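Local coordinates for probable transcriptional regulatory protein NarL (Mycobacterium tuberculosis, PDB 3EUL) that probably regulates genes of aerobic nitrate metabolism by binding their promoters once a sensor kinase has phosphorylated its receiver domain, at residues G21-L26 and R70-D75. Numbering follows the deposited sequence.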
ATOM      1  N   GLY A  21       0.381   4.764  -2.991  1.00 19.41           N
ATOM      2  CA  GLY A  21      -0.752   5.645  -3.187  1.00 20.60           C
ATOM      3  C   GLY A  21      -0.977   6.498  -1.952  1.00 21.02           C
ATOM      4  O   GLY A  21      -1.059   5.968  -0.848  1.00 20.26           O
ATOM      5  N   ASP A  22      -1.024   7.826  -2.143  1.00 22.26           N
ATOM      6  CA  ASP A  22      -1.307   8.795  -1.076  1.00 23.02           C
ATOM      7  C   ASP A  22      -1.596  10.118  -1.766  1.00 23.81           C
ATOM      8  O   ASP A  22      -0.951  10.457  -2.756  1.00 23.39           O
ATOM      9  CB  ASP A  22      -0.125   8.933  -0.115  1.00 23.00           C
ATOM     10  CG  ASP A  22      -0.509   9.515   1.260  1.00 25.04           C
ATOM     11  OD1 ASP A  22      -1.013  10.666   1.360  1.00 25.96           O
ATOM     12  OD2 ASP A  22      -0.256   8.820   2.280  1.00 30.86           O
ATOM     13  N   ASP A  23      -2.574  10.852  -1.247  1.00 24.67           N
ATOM     14  CA  ASP A  23      -2.911  12.166  -1.804  1.00 25.56           C
ATOM     15  C   ASP A  23      -2.155  13.315  -1.138  1.00 25.51           C
ATOM     16  O   ASP A  23      -2.361  14.478  -1.520  1.00 24.89           O
ATOM     17  CB  ASP A  23      -4.422  12.395  -1.755  1.00 26.25           C
ATOM     18  CG  ASP A  23      -4.932  12.772  -0.369  1.00 30.08           C
ATOM     19  OD1 ASP A  23      -4.363  12.346   0.668  1.00 36.14           O
ATOM     20  OD2 ASP A  23      -5.940  13.496  -0.320  1.00 33.99           O
ATOM     21  N   HIS A  24      -1.302  13.012  -0.152  1.00 24.79           N
ATOM     22  CA  HIS A  24      -0.332  13.990   0.346  1.00 25.77           C
ATOM     23  C   HIS A  24       1.030  13.760  -0.318  1.00 25.54           C
ATOM     24  O   HIS A  24       1.749  12.822   0.060  1.00 24.70           O
ATOM     25  CB  HIS A  24      -0.155  13.883   1.863  1.00 26.27           C
ATOM     26  CG  HIS A  24      -1.383  14.184   2.660  1.00 26.57           C
ATOM     27  ND1 HIS A  24      -1.489  13.851   3.992  1.00 26.65           N
ATOM     28  CD2 HIS A  24      -2.535  14.817   2.334  1.00 25.51           C
ATOM     29  CE1 HIS A  24      -2.660  14.255   4.451  1.00 27.22           C
ATOM     30  NE2 HIS A  24      -3.315  14.838   3.461  1.00 26.39           N
ATOM     31  N   PRO A  25       1.417  14.643  -1.264  1.00 26.39           N
ATOM     32  CA  PRO A  25       2.658  14.531  -2.057  1.00 26.12           C
ATOM     33  C   PRO A  25       3.916  14.260  -1.225  1.00 26.00           C
ATOM     34  O   PRO A  25       4.659  13.346  -1.530  1.00 26.18           O
ATOM     35  CB  PRO A  25       2.773  15.900  -2.723  1.00 26.73           C
ATOM     36  CG  PRO A  25       1.378  16.410  -2.777  1.00 27.11           C
ATOM     37  CD  PRO A  25       0.648  15.858  -1.623  1.00 25.83           C
ATOM     38  N   LEU A  26       4.121  15.033  -0.164  1.00 25.11           N
ATOM     39  CA  LEU A  26       5.310  14.889   0.685  1.00 25.22           C
ATOM     40  C   LEU A  26       5.379  13.582   1.493  1.00 24.61           C
ATOM     41  O   LEU A  26       6.458  13.051   1.715  1.00 23.25           O
ATOM     42  CB  LEU A  26       5.412  16.088   1.604  1.00 24.99           C
ATOM     43  CG  LEU A  26       5.664  17.429   0.892  1.00 26.57           C
ATOM     44  CD1 LEU A  26       5.786  18.548   1.906  1.00 28.63           C
ATOM     45  CD2 LEU A  26       6.905  17.365   0.026  1.00 24.47           C
ATOM     46  N   ARG A  70      -7.184   6.559   3.491  1.00 22.94           N
ATOM     47  CA  ARG A  70      -8.083   7.597   3.006  1.00 24.75           C
ATOM     48  C   ARG A  70      -7.668   8.211   1.669  1.00 25.42           C
ATOM     49  O   ARG A  70      -7.550   9.420   1.512  1.00 26.78           O
ATOM     50  CB  ARG A  70      -8.279   8.676   4.073  1.00 25.73           C
ATOM     51  CG  ARG A  70      -9.238   8.204   5.185  1.00 28.13           C
ATOM     52  CD  ARG A  70     -10.670   8.641   4.908  1.00 33.45           C
ATOM     53  NE  ARG A  70     -10.722  10.084   5.118  1.00 37.73           N
ATOM     54  CZ  ARG A  70     -11.808  10.843   5.174  1.00 38.39           C
ATOM     55  NH1 ARG A  70     -13.019  10.334   5.021  1.00 40.99           N
ATOM     56  NH2 ARG A  70     -11.659  12.145   5.364  1.00 39.60           N
ATOM     57  N   MET A  71      -7.490   7.378   0.670  1.00 25.91           N
ATOM     58  CA  MET A  71      -7.304   7.914  -0.672  1.00 26.19           C
ATOM     59  C   MET A  71      -8.640   8.456  -1.164  1.00 25.41           C
ATOM     60  O   MET A  71      -9.664   7.857  -0.887  1.00 24.43           O
ATOM     61  CB  MET A  71      -6.796   6.844  -1.575  1.00 26.60           C
ATOM     62  CG  MET A  71      -5.291   6.619  -1.381  1.00 26.55           C
ATOM     63  SD  MET A  71      -4.802   5.323  -2.442  1.00 32.09           S
ATOM     64  CE  MET A  71      -6.087   4.129  -2.060  1.00 33.29           C
ATOM     65  N   PRO A  72      -8.625   9.569  -1.922  1.00 25.45           N
ATOM     66  CA  PRO A  72      -9.872  10.037  -2.514  1.00 25.60           C
ATOM     67  C   PRO A  72     -10.423   9.083  -3.584  1.00 25.47           C
ATOM     68  O   PRO A  72      -9.670   8.302  -4.191  1.00 25.58           O
ATOM     69  CB  PRO A  72      -9.494  11.381  -3.148  1.00 25.74           C
ATOM     70  CG  PRO A  72      -8.103  11.680  -2.695  1.00 25.92           C
ATOM     71  CD  PRO A  72      -7.484  10.408  -2.315  1.00 25.25           C
ATOM     72  N   GLY A  73     -11.742   9.120  -3.755  1.00 24.73           N
ATOM     73  CA  GLY A  73     -12.452   8.442  -4.841  1.00 24.98           C
ATOM     74  C   GLY A  73     -12.742   6.987  -4.563  1.00 24.86           C
ATOM     75  O   GLY A  73     -13.804   6.466  -4.886  1.00 25.28           O
ATOM     76  N   MET A  74     -11.785   6.327  -3.961  1.00 24.90           N
ATOM     77  CA  MET A  74     -11.953   4.933  -3.591  1.00 24.84           C
ATOM     78  C   MET A  74     -10.920   4.708  -2.506  1.00 23.48           C
ATOM     79  O   MET A  74      -9.747   4.948  -2.722  1.00 23.45           O
ATOM     80  CB  MET A  74     -11.727   4.095  -4.830  1.00 25.90           C
ATOM     81  CG  MET A  74     -11.719   2.636  -4.645  1.00 26.14           C
ATOM     82  SD  MET A  74     -11.499   1.840  -6.260  1.00 28.82           S
ATOM     83  CE  MET A  74     -11.620   0.181  -5.665  1.00 31.14           C
ATOM     84  N   ASP A  75     -11.371   4.384  -1.302  1.00 21.85           N
ATOM     85  CA  ASP A  75     -10.480   4.326  -0.172  1.00 22.81           C
ATOM     86  C   ASP A  75      -9.630   3.073  -0.220  1.00 21.48           C
ATOM     87  O   ASP A  75      -9.864   2.202  -1.067  1.00 22.24           O
ATOM     88  CB  ASP A  75     -11.224   4.500   1.177  1.00 22.61           C
ATOM     89  CG  ASP A  75     -12.076   3.307   1.592  1.00 24.63           C
ATOM     90  OD1 ASP A  75     -11.644   2.126   1.543  1.00 24.56           O
ATOM     91  OD2 ASP A  75     -13.191   3.603   2.095  1.00 26.91           O
TER
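Asp23 lies against Pro72, and Met71 against Gly21, where the end of strand 16-21 and the loop that follows it meet the loop after strand 64-68, at the acidic pocket of the CheY-like receiver domain. No hydrogen bond spans the two segments, so the contact is one of van der Waals packing, judged from interatomic distances. In Asp23, CG stands between the backbone N and the carbonyl carbon (chi1 78°), and the side chain runs obliquely across the Pro72 ring. Its CB lies 3.7 Å from Pro72 CD; CG is about equally near Pro72 CD and CG; at the tip, OD2 ends 3.7 Å from Pro72 CG. The other oxygen, Asp23 OD1, comes no closer than 4.4 Å to Arg70 O. Deeper in, Met71 SD rests on the Gly21 backbone, 4.0 Å from Gly21 C and 4.1 Å from Gly21 O, while its side chain also packs on Val79 of helix 76-85. The pocket's acidic side chains converge here: Asp22 and Asp23 both touch Asp68, the phosphorylation site by similarity. The CB of Asp22 points away from the 70-75 segment, and its OD2 forms a salt bridge with Lys118. Its other oxygen closes an Asx turn just before helix 25-38: Asp22 OD1 accepts through its lone pair anti to OD2, 2.8 Å from His24 N, at an N-H...O angle of 162°.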